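Local coordinates for protein putative xylanase (Bacteroides fragilis, PDB 2P1G) that is of unproven function, perhaps hydrolysing glycosyl bonds, and belongs to the N-acetylmuramoyl-L-alanine amidase-like family of peptidase clan CA, at residues V17-K22 against D39-T44; P114-L119 against G153-Y158; E32-N37 against R70-I75; L121-T126 against P185-S190; D107-Y112 against I234-M239. All blocks are in the same frame, centred on the assembly; numbering follows the deposited sequence.

Contact 1: V17-K22 against D39-T44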
# COMPACT_ATOMS: atom_id res chain seq x y z
N VAL A 17 4.81 15.23 5.33
CA VAL A 17 6.07 15.50 4.61
C VAL A 17 7.21 15.69 5.62
O VAL A 17 7.07 16.44 6.59
CB VAL A 17 5.92 16.66 3.58
CG1 VAL A 17 7.28 17.16 3.06
CG2 VAL A 17 5.07 16.20 2.40
N ASP A 18 8.32 14.99 5.39
CA ASP A 18 9.52 15.04 6.22
C ASP A 18 9.49 14.12 7.44
O ASP A 18 10.48 14.02 8.15
CB ASP A 18 9.87 16.47 6.65
CG ASP A 18 10.32 17.33 5.49
OD1 ASP A 18 10.95 16.79 4.55
OD2 ASP A 18 10.03 18.54 5.54
N THR A 19 8.36 13.45 7.67
CA THR A 19 8.29 12.41 8.72
C THR A 19 9.29 11.31 8.38
O THR A 19 9.33 10.84 7.24
CB THR A 19 6.87 11.80 8.83
OG1 THR A 19 5.94 12.82 9.20
CG2 THR A 19 6.82 10.67 9.88
N PRO A 20 10.15 10.92 9.34
CA PRO A 20 11.17 9.92 9.08
C PRO A 20 10.59 8.58 8.65
O PRO A 20 9.54 8.19 9.14
CB PRO A 20 11.87 9.76 10.44
CG PRO A 20 11.58 11.02 11.18
CD PRO A 20 10.23 11.47 10.71
N TYR A 21 11.28 7.91 7.75
CA TYR A 21 10.99 6.53 7.39
C TYR A 21 11.62 5.58 8.40
O TYR A 21 12.76 5.78 8.83
CB TYR A 21 11.55 6.24 6.01
CG TYR A 21 11.23 4.87 5.49
CD1 TYR A 21 10.24 4.69 4.54
CD2 TYR A 21 11.94 3.74 5.94
CE1 TYR A 21 9.95 3.46 4.06
CE2 TYR A 21 11.63 2.47 5.45
CZ TYR A 21 10.64 2.36 4.51
OH TYR A 21 10.31 1.13 3.99
N LYS A 22 10.86 4.56 8.80
CA LYS A 22 11.40 3.49 9.63
C LYS A 22 10.63 2.21 9.34
O LYS A 22 9.40 2.21 9.35
CB LYS A 22 11.29 3.85 11.11
CG LYS A 22 11.64 2.69 12.07
CD LYS A 22 13.00 2.82 12.68
CE LYS A 22 13.11 1.95 13.94
NZ LYS A 22 12.97 2.73 15.22
N ASP A 39 4.76 9.08 13.86
CA ASP A 39 6.06 9.74 13.95
C ASP A 39 7.17 9.09 13.11
O ASP A 39 8.18 9.73 12.82
CB ASP A 39 6.53 9.77 15.41
CG ASP A 39 5.53 10.48 16.32
OD1 ASP A 39 4.94 11.51 15.90
OD2 ASP A 39 5.34 10.00 17.46
N GLU A 40 6.99 7.79 12.81
CA GLU A 40 7.92 7.00 12.01
C GLU A 40 7.07 6.08 11.15
O GLU A 40 6.25 5.32 11.68
CB GLU A 40 8.79 6.13 12.92
CG GLU A 40 9.44 6.87 14.06
CD GLU A 40 10.09 5.94 15.04
OE1 GLU A 40 9.37 5.25 15.81
OE2 GLU A 40 11.34 5.89 15.03
N VAL A 41 7.26 6.13 9.84
CA VAL A 41 6.38 5.40 8.94
C VAL A 41 7.16 4.63 7.89
O VAL A 41 8.34 4.91 7.62
CB VAL A 41 5.37 6.35 8.23
CG1 VAL A 41 4.47 7.05 9.23
CG2 VAL A 41 6.10 7.39 7.33
N ASP A 42 6.49 3.65 7.27
CA ASP A 42 7.00 3.03 6.04
C ASP A 42 6.03 3.29 4.88
O ASP A 42 5.06 4.03 5.04
CB ASP A 42 7.33 1.54 6.23
CG ASP A 42 6.11 0.70 6.63
OD1 ASP A 42 5.02 0.92 6.06
OD2 ASP A 42 6.27 -0.22 7.47
N CYS A 43 6.28 2.71 3.71
CA CYS A 43 5.47 3.07 2.57
C CYS A 43 3.97 2.76 2.78
O CYS A 43 3.09 3.49 2.32
CB CYS A 43 6.03 2.46 1.29
SG CYS A 43 5.56 0.78 0.99
N THR A 44 3.71 1.68 3.51
CA THR A 44 2.35 1.23 3.73
C THR A 44 1.69 1.95 4.90
O THR A 44 0.57 2.42 4.77
CB THR A 44 2.31 -0.29 3.92
OG1 THR A 44 2.60 -0.90 2.65
CG2 THR A 44 0.92 -0.73 4.39
O HOH W 1 8.32 0.38 2.78
O HOH W 2 7.28 0.65 9.80
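Tyr21 lays its ring across the turn that leads into helix 43-54. Val41 O stands over one face, 3.6 Å from Tyr21 CG, and further out Tyr21 CE1 meets Asp42 CA at 3.6 Å; CG anti to the backbone N (chi1 -176°) carries the ring that way. A single beta bridge holds the backbones: Val41 N donates to Pro20 O (3.2 Å), and Lys22 N to Val41 O (2.8 Å). Proline is tolerated because the bridge uses its carbonyl and not an N-H. Lys22 and Glu40 run side by side to a loose salt bridge, NZ to OE2 3.6 Å, while Asn37 binds Glu40 OE1. Asp42 is the helix N-cap: OD1 accepts from Thr45 N and, weakly, from Thr44 N, and a water links its OD2 to Lys22 O. Behind the bridge, Val41 packs on Ala207 of strand 201-208 and Val214 of strand 213-216. Cys43, starting helix 43-54, touches His191 of strand 189-198, consistent with the cysteine-on-helix, histidine-on-strand layout of papain-like folds.

Contact 2: P114-L119 against G153-Y158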
# COMPACT_ATOMS: atom_id res chain seq x y z
N PRO A 114 -7.74 -2.10 -19.69
CA PRO A 114 -8.03 -3.47 -20.14
C PRO A 114 -6.90 -4.45 -19.82
O PRO A 114 -7.08 -5.65 -20.04
CB PRO A 114 -8.15 -3.32 -21.66
CG PRO A 114 -7.20 -2.21 -21.99
CD PRO A 114 -7.18 -1.27 -20.79
N PHE A 115 -5.78 -3.96 -19.28
CA PHE A 115 -4.59 -4.78 -19.03
C PHE A 115 -4.67 -5.42 -17.67
O PHE A 115 -5.24 -4.85 -16.75
CB PHE A 115 -3.31 -3.96 -19.13
CG PHE A 115 -3.06 -3.37 -20.50
CD1 PHE A 115 -2.38 -4.11 -21.48
CD2 PHE A 115 -3.50 -2.08 -20.80
CE1 PHE A 115 -2.14 -3.55 -22.74
CE2 PHE A 115 -3.26 -1.52 -22.07
CZ PHE A 115 -2.58 -2.25 -23.02
N LYS A 116 -4.11 -6.62 -17.54
CA LYS A 116 -4.26 -7.39 -16.31
C LYS A 116 -2.98 -8.10 -15.93
O LYS A 116 -2.15 -8.41 -16.79
CB LYS A 116 -5.39 -8.40 -16.45
CG LYS A 116 -6.77 -7.78 -16.46
CD LYS A 116 -7.80 -8.75 -16.96
CE LYS A 116 -9.17 -8.08 -16.90
NZ LYS A 116 -10.29 -8.95 -17.37
N GLN A 117 -2.80 -8.33 -14.63
CA GLN A 117 -1.72 -9.19 -14.15
C GLN A 117 -2.32 -10.31 -13.31
O GLN A 117 -3.31 -10.11 -12.63
CB GLN A 117 -0.73 -8.40 -13.30
CG GLN A 117 0.17 -7.40 -14.04
CD GLN A 117 1.16 -8.03 -15.02
OE1 GLN A 117 2.33 -8.24 -14.68
NE2 GLN A 117 0.70 -8.32 -16.24
N LYS A 118 -1.71 -11.49 -13.38
CA LYS A 118 -2.13 -12.63 -12.58
C LYS A 118 -1.28 -12.61 -11.33
O LYS A 118 -0.06 -12.45 -11.41
CB LYS A 118 -1.87 -13.93 -13.34
CG LYS A 118 -2.40 -15.18 -12.66
CD LYS A 118 -2.07 -16.46 -13.47
CE LYS A 118 -3.11 -16.72 -14.59
NZ LYS A 118 -4.23 -17.62 -14.13
N LEU A 119 -1.91 -12.76 -10.18
CA LEU A 119 -1.14 -12.66 -8.93
C LEU A 119 -0.37 -13.94 -8.70
O LEU A 119 -0.87 -15.03 -9.02
CB LEU A 119 -2.05 -12.38 -7.74
CG LEU A 119 -2.94 -11.12 -7.78
CD1 LEU A 119 -3.74 -11.08 -6.53
CD2 LEU A 119 -2.14 -9.81 -7.94
N GLY A 153 -3.08 -16.72 -8.71
CA GLY A 153 -3.88 -17.15 -9.87
C GLY A 153 -5.03 -16.21 -10.18
O GLY A 153 -5.63 -16.29 -11.26
N LYS A 154 -5.37 -15.32 -9.24
CA LYS A 154 -6.44 -14.35 -9.46
C LYS A 154 -5.92 -13.19 -10.28
O LYS A 154 -4.73 -12.85 -10.20
CB LYS A 154 -6.99 -13.81 -8.14
CG LYS A 154 -7.43 -14.85 -7.12
CD LYS A 154 -8.78 -15.44 -7.41
CE LYS A 154 -9.18 -16.37 -6.26
NZ LYS A 154 -10.67 -16.55 -6.18
N GLU A 155 -6.79 -12.56 -11.06
CA GLU A 155 -6.32 -11.45 -11.89
C GLU A 155 -6.69 -10.12 -11.27
O GLU A 155 -7.73 -10.00 -10.61
CB GLU A 155 -6.92 -11.53 -13.29
CG GLU A 155 -8.37 -11.13 -13.32
CD GLU A 155 -8.89 -10.98 -14.71
OE1 GLU A 155 -8.38 -11.69 -15.62
OE2 GLU A 155 -9.83 -10.16 -14.90
N VAL A 156 -5.84 -9.11 -11.48
CA VAL A 156 -6.21 -7.74 -11.17
C VAL A 156 -5.97 -6.86 -12.41
O VAL A 156 -5.15 -7.21 -13.26
CB VAL A 156 -5.43 -7.19 -9.93
CG1 VAL A 156 -5.78 -8.01 -8.63
CG2 VAL A 156 -3.93 -7.17 -10.16
N HIS A 157 -6.66 -5.73 -12.50
CA HIS A 157 -6.37 -4.77 -13.59
C HIS A 157 -5.18 -3.90 -13.23
O HIS A 157 -4.99 -3.59 -12.06
CB HIS A 157 -7.57 -3.84 -13.80
CG HIS A 157 -8.78 -4.53 -14.39
ND1 HIS A 157 -9.19 -4.33 -15.69
CD2 HIS A 157 -9.69 -5.35 -13.82
CE1 HIS A 157 -10.30 -5.02 -15.91
NE2 HIS A 157 -10.63 -5.64 -14.79
N TYR A 158 -4.37 -3.52 -14.22
CA TYR A 158 -3.29 -2.55 -13.93
C TYR A 158 -3.02 -1.75 -15.17
O TYR A 158 -3.53 -2.08 -16.24
CB TYR A 158 -2.00 -3.24 -13.43
CG TYR A 158 -1.09 -3.80 -14.53
CD1 TYR A 158 0.27 -3.45 -14.59
CD2 TYR A 158 -1.58 -4.66 -15.52
CE1 TYR A 158 1.11 -3.94 -15.60
CE2 TYR A 158 -0.74 -5.15 -16.53
CZ TYR A 158 0.58 -4.78 -16.57
OH TYR A 158 1.39 -5.29 -17.57
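His157 and Tyr158 are each covered on one ring face by a side chain of 114-119. Over the imidazole lies Lys116 CE, a CH-pi contact displaced toward the rim, 3.7 Å from the His157 centroid. Gln117 CG stands over the middle of the phenol, 3.5 Å from the Tyr158 centroid, and the Gln117 amide runs on over the ring, planes 33° apart, its NE2 bonded not to the hydroxyl but to Lys116 O at 2.9 Å. A bend at chi2 (-66°) folds the glutamine back to make that bond, and glutamine thus supplies both a methylene for the ring and a donor for the backbone. Lys116 N lies at the Tyr158 edge, in plane. His157 ND1 is bonded to Ser113 O.

The segments form a two-stranded antiparallel sheet. Gln117 and Val156 are its hydrogen-bonded pair, Gln117 N reaching Val156 O at 2.9 Å, and the flanking pairs Lys116-His157 and Lys118-Glu155 put their side chains on one face. There the extended Lys116 chain brings NZ within 2.8 Å of Glu155 OE2, a salt bridge suited to this exposed surface. On the face of Gln117 and Val156, Val156 CG2 meets Leu119 CD2, just past the strand, at 3.9 Å, and Val156 touches Arg235 of strand 231-238. Gly153 N donates to Leu119 O at 2.8 Å; at its backbone angles (phi 93°) a beta carbon would jam against the preceding carbonyl oxygen.

Contact 3: E32-N37 against R70-I75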
# COMPACT_ATOMS: atom_id res chain seq x y z
N GLU A 32 0.02 -9.15 18.79
CA GLU A 32 -0.48 -8.23 17.77
C GLU A 32 -1.67 -7.46 18.32
O GLU A 32 -2.65 -8.07 18.77
CB GLU A 32 -0.89 -9.01 16.52
CG GLU A 32 -1.36 -8.13 15.36
CD GLU A 32 -0.22 -7.37 14.69
OE1 GLU A 32 0.94 -7.86 14.68
OE2 GLU A 32 -0.49 -6.28 14.14
N ASP A 33 -1.56 -6.12 18.27
CA ASP A 33 -2.65 -5.21 18.58
C ASP A 33 -2.46 -3.96 17.73
O ASP A 33 -1.43 -3.81 17.06
CB ASP A 33 -2.66 -4.84 20.07
CG ASP A 33 -4.05 -4.49 20.58
OD1 ASP A 33 -4.98 -4.19 19.79
OD2 ASP A 33 -4.23 -4.51 21.82
N LEU A 34 -3.42 -3.06 17.77
CA LEU A 34 -3.33 -1.86 16.95
C LEU A 34 -2.22 -0.93 17.44
O LEU A 34 -2.22 -0.50 18.61
CB LEU A 34 -4.68 -1.14 16.92
CG LEU A 34 -4.82 0.04 15.94
CD1 LEU A 34 -4.73 -0.45 14.46
CD2 LEU A 34 -6.10 0.74 16.18
N ILE A 35 -1.27 -0.63 16.56
CA ILE A 35 -0.22 0.34 16.84
C ILE A 35 -0.40 1.59 15.99
O ILE A 35 -0.47 1.50 14.76
CB ILE A 35 1.19 -0.25 16.58
CG1 ILE A 35 1.49 -1.35 17.60
CG2 ILE A 35 2.28 0.87 16.62
CD1 ILE A 35 2.86 -1.98 17.41
N ILE A 36 -0.47 2.76 16.64
CA ILE A 36 -0.54 4.04 15.93
C ILE A 36 0.79 4.74 16.14
O ILE A 36 1.09 5.21 17.25
CB ILE A 36 -1.70 4.92 16.41
CG1 ILE A 36 -3.03 4.16 16.24
CG2 ILE A 36 -1.72 6.26 15.66
CD1 ILE A 36 -4.24 4.86 16.89
N ASN A 37 1.60 4.79 15.09
CA ASN A 37 2.89 5.47 15.17
C ASN A 37 3.03 6.38 13.96
O ASN A 37 3.55 5.96 12.94
CB ASN A 37 4.05 4.45 15.23
CG ASN A 37 5.40 5.12 15.45
OD1 ASN A 37 5.51 6.35 15.40
ND2 ASN A 37 6.43 4.31 15.72
N ARG A 70 -10.84 3.50 14.55
CA ARG A 70 -11.75 2.55 13.91
C ARG A 70 -11.38 2.33 12.44
O ARG A 70 -11.24 1.17 11.98
CB ARG A 70 -13.20 3.06 13.99
CG ARG A 70 -14.20 2.14 13.28
CD ARG A 70 -15.60 2.74 13.24
NE ARG A 70 -16.13 2.84 14.59
CZ ARG A 70 -16.44 3.98 15.21
NH1 ARG A 70 -16.31 5.16 14.61
NH2 ARG A 70 -16.93 3.91 16.44
N ASN A 71 -11.21 3.43 11.71
CA ASN A 71 -10.85 3.36 10.28
C ASN A 71 -9.54 2.59 10.07
O ASN A 71 -9.44 1.70 9.21
CB ASN A 71 -10.74 4.77 9.68
CG ASN A 71 -12.08 5.51 9.64
OD1 ASN A 71 -13.15 4.92 9.82
ND2 ASN A 71 -12.02 6.81 9.38
N LEU A 72 -8.53 2.93 10.86
CA LEU A 72 -7.23 2.31 10.71
C LEU A 72 -7.32 0.82 10.94
O LEU A 72 -6.73 0.04 10.18
CB LEU A 72 -6.21 2.93 11.66
CG LEU A 72 -4.79 2.36 11.57
CD1 LEU A 72 -4.14 2.72 10.22
CD2 LEU A 72 -3.92 2.89 12.71
N GLN A 73 -8.08 0.41 11.95
CA GLN A 73 -8.24 -1.02 12.23
C GLN A 73 -8.90 -1.72 11.03
O GLN A 73 -8.47 -2.81 10.62
CB GLN A 73 -9.04 -1.24 13.51
CG GLN A 73 -9.28 -2.71 13.80
CD GLN A 73 -9.75 -2.94 15.19
OE1 GLN A 73 -9.48 -2.14 16.11
NE2 GLN A 73 -10.46 -4.04 15.39
N ARG A 74 -9.90 -1.07 10.44
CA ARG A 74 -10.61 -1.57 9.27
C ARG A 74 -9.74 -1.72 8.01
O ARG A 74 -9.97 -2.60 7.17
CB ARG A 74 -11.79 -0.66 8.96
CG ARG A 74 -12.96 -0.81 9.98
CD ARG A 74 -14.13 0.08 9.58
NE ARG A 74 -14.65 -0.28 8.25
CZ ARG A 74 -15.42 0.49 7.49
NH1 ARG A 74 -15.82 1.69 7.89
NH2 ARG A 74 -15.81 0.05 6.31
N ILE A 75 -8.76 -0.84 7.88
CA ILE A 75 -7.83 -0.88 6.72
C ILE A 75 -6.64 -1.83 6.90
O ILE A 75 -6.16 -2.47 5.92
CB ILE A 75 -7.32 0.53 6.47
CG1 ILE A 75 -8.49 1.42 5.97
CG2 ILE A 75 -6.17 0.54 5.50
CD1 ILE A 75 -8.25 2.89 6.31
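Leu34 is the first residue of 32-37 to meet Leu72 and Gln73 on helix 65-76. Just before it, Asp33 OD1 accepts from Leu34 N at 2.8 Å, a local bond from side chain to the next backbone N-H. Leu34 aims its CB at the helix, and with CG anti to the backbone N (chi1 -171°) its CD1 is delivered to the Leu72 tip, 3.9 Å from CD2 of that residue. The same methyl lies 4.2 Å from Gln73 CA, while the other branch, Leu34 CD2, comes alongside Gln73 CB at 4.4 Å. Ile35 turns its side chain the other way, as expected for the middle residue of an extended run, and presents its carbonyl, with Ile35 O bonded to Arg76 NH1. Ile36 does not aim its CB at the helix, but its CG1 reaches Leu72 CD2 at 3.9 Å, which makes that one methyl the shared contact of Leu34 and Ile36. Branched aliphatic residues suit such packing, where shape rather than polarity does the work. Gln73, at the margin, sends NE2 to Gly80 O. The loop thus lies against one side of helix 65-76, where Ile36 also touches Glu65 and Phe68, while buried Leu72 packs as well on Glu48, Tyr49 and Ala52 of helix 43-54, at the junction of loop and two helices.

Contact 4: L121-T126 against P185-S190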
# COMPACT_ATOMS: atom_id res chain seq x y z
N LEU A 121 1.83 -14.90 -5.36
CA LEU A 121 2.37 -14.52 -4.05
C LEU A 121 3.02 -15.73 -3.35
O LEU A 121 2.42 -16.80 -3.29
CB LEU A 121 1.24 -13.98 -3.19
CG LEU A 121 0.35 -12.90 -3.82
CD1 LEU A 121 -0.80 -12.57 -2.91
CD2 LEU A 121 1.19 -11.68 -4.13
N SER A 122 4.23 -15.54 -2.82
CA SER A 122 4.95 -16.62 -2.16
C SER A 122 6.17 -16.15 -1.39
O SER A 122 6.83 -16.95 -0.74
CB SER A 122 5.38 -17.71 -3.16
OG SER A 122 6.21 -17.20 -4.21
N TYR A 123 6.45 -14.85 -1.45
CA TYR A 123 7.70 -14.36 -0.89
C TYR A 123 7.77 -14.64 0.59
O TYR A 123 8.79 -15.11 1.07
CB TYR A 123 7.89 -12.86 -1.12
CG TYR A 123 9.26 -12.36 -0.70
CD1 TYR A 123 10.30 -12.26 -1.62
CD2 TYR A 123 9.51 -12.00 0.62
CE1 TYR A 123 11.58 -11.76 -1.22
CE2 TYR A 123 10.78 -11.54 1.04
CZ TYR A 123 11.80 -11.42 0.10
OH TYR A 123 13.04 -10.96 0.52
N MET A 124 6.70 -14.33 1.32
CA MET A 124 6.78 -14.43 2.77
C MET A 124 6.96 -15.88 3.24
O MET A 124 7.78 -16.15 4.11
CB MET A 124 5.54 -13.81 3.44
CG MET A 124 5.38 -12.30 3.20
SD MET A 124 3.99 -11.58 4.14
CE MET A 124 4.70 -11.53 5.80
N SER A 125 6.21 -16.80 2.65
CA SER A 125 6.31 -18.19 3.12
C SER A 125 7.59 -18.86 2.61
O SER A 125 8.02 -19.87 3.16
CB SER A 125 5.07 -18.99 2.75
OG SER A 125 5.05 -19.29 1.37
N THR A 126 8.21 -18.26 1.60
CA THR A 126 9.46 -18.74 1.00
C THR A 126 10.68 -18.25 1.78
O THR A 126 11.73 -18.90 1.79
CB THR A 126 9.56 -18.30 -0.49
OG1 THR A 126 8.64 -19.10 -1.24
CG2 THR A 126 10.98 -18.48 -1.08
N PRO A 185 10.03 -12.11 -8.20
CA PRO A 185 9.45 -13.36 -7.73
C PRO A 185 8.72 -13.25 -6.40
O PRO A 185 9.28 -12.74 -5.42
CB PRO A 185 10.68 -14.27 -7.58
CG PRO A 185 11.59 -13.81 -8.66
CD PRO A 185 11.42 -12.29 -8.67
N GLY A 186 7.47 -13.72 -6.38
CA GLY A 186 6.76 -13.95 -5.13
C GLY A 186 6.00 -12.77 -4.59
O GLY A 186 5.35 -12.88 -3.56
N LEU A 187 6.05 -11.65 -5.31
CA LEU A 187 5.42 -10.41 -4.87
C LEU A 187 4.58 -9.80 -6.01
O LEU A 187 4.77 -10.12 -7.20
CB LEU A 187 6.48 -9.38 -4.41
CG LEU A 187 7.36 -9.71 -3.21
CD1 LEU A 187 8.47 -8.71 -3.09
CD2 LEU A 187 6.51 -9.68 -1.94
N ASP A 188 3.67 -8.92 -5.60
CA ASP A 188 2.66 -8.30 -6.42
C ASP A 188 2.93 -6.80 -6.64
O ASP A 188 2.78 -6.27 -7.73
CB ASP A 188 1.29 -8.44 -5.69
CG ASP A 188 1.33 -8.13 -4.12
OD1 ASP A 188 2.35 -8.00 -3.48
OD2 ASP A 188 0.26 -8.05 -3.52
N VAL A 189 3.29 -6.14 -5.55
CA VAL A 189 3.37 -4.69 -5.49
C VAL A 189 4.58 -4.44 -4.61
O VAL A 189 4.73 -5.08 -3.54
CB VAL A 189 2.10 -4.07 -4.83
CG1 VAL A 189 2.33 -2.61 -4.45
CG2 VAL A 189 0.85 -4.23 -5.73
N SER A 190 5.47 -3.56 -5.04
CA SER A 190 6.68 -3.32 -4.29
C SER A 190 6.58 -2.07 -3.43
O SER A 190 7.29 -1.95 -2.44
CB SER A 190 7.85 -3.19 -5.24
OG SER A 190 7.60 -2.15 -6.14
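Gly186 O accepts from two successive backbone N-H groups at the start of the short helix 123-126: that of the N-cap residue Ser122, at 3.0 Å from its N, and that of Tyr123, the first helix residue, at 3.1 Å from its N. The donors come from opposite faces of the carbonyl plane; the Ser122 side chain makes no capping bond. Glycine fits because a beta carbon on Gly186 would point at 121-126 and run into Tyr123 N, with Ser122 OG close by; its positive phi (88°) is a second reason. The Tyr123 side chain, CG anti to the backbone N, can be followed outward. Its CB is wedged against Gly186 O (3.5 Å) and Leu187 CD2 (3.6 Å), and CG still meets that methyl, which packs on the root of the ring; CD1 has Pro185 O at the ring edge, in plane, 4.0 Å away. Beyond, the tyrosine packs on Leu130, Tyr131 and the His127 ring. Before the N-cap, Leu121 CD2 presses against Asp188 CG at 3.6 Å, while Asp188 OD2 is bonded to Ser93 OG.

Contact 5: D107-Y112 against I234-M239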
# COMPACT_ATOMS: atom_id res chain seq x y z
N ASP A 107 -11.52 0.73 -7.19
CA ASP A 107 -10.42 0.27 -8.05
C ASP A 107 -10.57 0.98 -9.39
O ASP A 107 -11.33 0.54 -10.29
CB ASP A 107 -10.45 -1.26 -8.16
CG ASP A 107 -9.26 -1.83 -8.87
OD1 ASP A 107 -8.63 -1.07 -9.65
OD2 ASP A 107 -8.90 -3.03 -8.63
N VAL A 108 -9.84 2.08 -9.52
CA VAL A 108 -9.93 2.94 -10.71
C VAL A 108 -9.33 2.23 -11.93
O VAL A 108 -9.92 2.21 -13.01
CB VAL A 108 -9.22 4.29 -10.48
CG1 VAL A 108 -9.28 5.11 -11.76
CG2 VAL A 108 -9.88 5.07 -9.30
N THR A 109 -8.16 1.63 -11.78
CA THR A 109 -7.60 0.86 -12.90
C THR A 109 -8.55 -0.27 -13.38
O THR A 109 -8.55 -0.61 -14.55
CB THR A 109 -6.16 0.34 -12.63
OG1 THR A 109 -5.90 0.26 -11.22
CG2 THR A 109 -5.14 1.28 -13.26
N ALA A 110 -9.34 -0.85 -12.47
CA ALA A 110 -10.34 -1.85 -12.88
C ALA A 110 -11.40 -1.26 -13.80
O ALA A 110 -11.91 -1.96 -14.68
CB ALA A 110 -11.00 -2.48 -11.67
N ALA A 111 -11.71 0.02 -13.60
CA ALA A 111 -12.73 0.71 -14.40
C ALA A 111 -12.21 1.16 -15.76
O ALA A 111 -12.99 1.27 -16.72
CB ALA A 111 -13.27 1.89 -13.62
N TYR A 112 -10.92 1.42 -15.86
CA TYR A 112 -10.35 2.07 -17.04
C TYR A 112 -9.43 1.21 -17.90
O TYR A 112 -9.41 1.33 -19.13
CB TYR A 112 -9.58 3.33 -16.63
CG TYR A 112 -10.45 4.51 -16.33
CD1 TYR A 112 -10.72 5.49 -17.32
CD2 TYR A 112 -11.01 4.67 -15.08
CE1 TYR A 112 -11.52 6.60 -17.03
CE2 TYR A 112 -11.80 5.78 -14.79
CZ TYR A 112 -12.05 6.73 -15.77
OH TYR A 112 -12.84 7.80 -15.44
N ILE A 234 1.20 0.32 -12.68
CA ILE A 234 0.54 0.76 -11.47
C ILE A 234 -0.90 0.29 -11.36
O ILE A 234 -1.54 -0.02 -12.37
CB ILE A 234 0.56 2.31 -11.34
CG1 ILE A 234 -0.10 2.97 -12.54
CG2 ILE A 234 2.03 2.82 -11.13
CD1 ILE A 234 -0.30 4.56 -12.38
N ARG A 235 -1.37 0.22 -10.13
CA ARG A 235 -2.80 0.16 -9.89
C ARG A 235 -3.18 1.50 -9.25
O ARG A 235 -2.40 2.09 -8.50
CB ARG A 235 -3.15 -1.00 -8.94
CG ARG A 235 -2.74 -2.38 -9.52
CD ARG A 235 -3.20 -3.50 -8.55
NE ARG A 235 -4.65 -3.55 -8.36
CZ ARG A 235 -5.23 -4.38 -7.50
NH1 ARG A 235 -4.47 -5.19 -6.77
NH2 ARG A 235 -6.55 -4.42 -7.37
N VAL A 236 -4.38 1.97 -9.59
CA VAL A 236 -4.87 3.28 -9.13
C VAL A 236 -6.13 3.03 -8.33
O VAL A 236 -7.09 2.41 -8.84
CB VAL A 236 -5.19 4.22 -10.32
CG1 VAL A 236 -5.78 5.58 -9.83
CG2 VAL A 236 -3.93 4.42 -11.21
N LEU A 237 -6.11 3.49 -7.08
CA LEU A 237 -7.28 3.38 -6.21
C LEU A 237 -7.68 4.74 -5.72
O LEU A 237 -6.84 5.65 -5.65
CB LEU A 237 -6.98 2.50 -5.00
CG LEU A 237 -6.22 1.19 -5.26
CD1 LEU A 237 -5.88 0.56 -3.93
CD2 LEU A 237 -7.03 0.22 -6.15
N ARG A 238 -8.95 4.90 -5.37
CA ARG A 238 -9.46 6.20 -4.95
C ARG A 238 -10.41 6.04 -3.77
O ARG A 238 -11.26 5.14 -3.78
CB ARG A 238 -10.16 6.85 -6.14
CG ARG A 238 -10.80 8.19 -5.89
CD ARG A 238 -11.33 8.76 -7.22
NE ARG A 238 -10.24 8.86 -8.18
CZ ARG A 238 -10.35 8.84 -9.51
NH1 ARG A 238 -11.55 8.75 -10.10
NH2 ARG A 238 -9.26 8.92 -10.26
N MET A 239 -10.27 6.90 -2.77
CA MET A 239 -11.17 6.90 -1.61
C MET A 239 -12.62 7.10 -2.03
O MET A 239 -12.91 7.88 -2.94
CB MET A 239 -10.74 8.00 -0.62
CG MET A 239 -11.64 8.06 0.61
SD MET A 239 -11.05 9.29 1.81
CE MET A 239 -11.05 10.77 0.82
O HOH W 3 -6.22 -2.13 -10.16
O HOH W 4 -11.27 9.05 -13.08
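The capped start of helix 108-112 sits on strand 231-238, with Asp107 serving both as N-cap and as a beta-bridge partner of Leu237. Asp107 CG is anti to the backbone N (chi1 -173°), and its two oxygens divide the work: OD1 accepts from Ala110 N at 2.9 Å, closing the cap, while OD2 forms a salt bridge with Arg235 NH2 at 3.0 Å. OD2 lies in the guanidinium plane, whereas NH2 meets it from above the carboxylate plane, 38° out. Aspartate suits a place that needs a short acceptor and a negative charge together. A water joins Asp107 OD1, Thr109 OG1 and Arg235 NE. Thr109 OG1 takes a nearly straight bond from Val236 N (2.8 Å, 174°), and Val236 O accepts from Thr109 N at 3.2 Å and weakly from Val108 N. Thr109 thus continues the pairing that the bridge at Asp107 begins. Val108 packs on two strand residues, its CB on Val236 CG1 at 3.7 Å and its CG2 over the guanidinium face of Arg238, whose NH2 pairs with Asp176. Val236 packs on Ile178 of strand 177-182, and Arg235 and Leu237 meet Ile96 of helix 92-101.

How the contacts relate
Contact 5 is buried, contact 4 partly buried, and contacts 1, 2 and 3 lie toward the surface. Chemistry follows place: the core contact ties its polar groups together through a cap, a water and a charged pair; contact 4 turns on one carbonyl at a helix start; contact 1 combines a lone backbone bridge with a loose ion pair; contact 2 adds an exposed lysine-glutamate pair to strand bonding; contact 3 is small and apolar. Contacts 2 and 5 touch, His157 and Tyr158 lying against Ala110 and Ile234. Contacts 2 and 4, adjoining in sequence, cross along the chain, both nested inside the loop closed by contact 5. Contacts 1 and 3 alternate around helices 43-54 and 65-76.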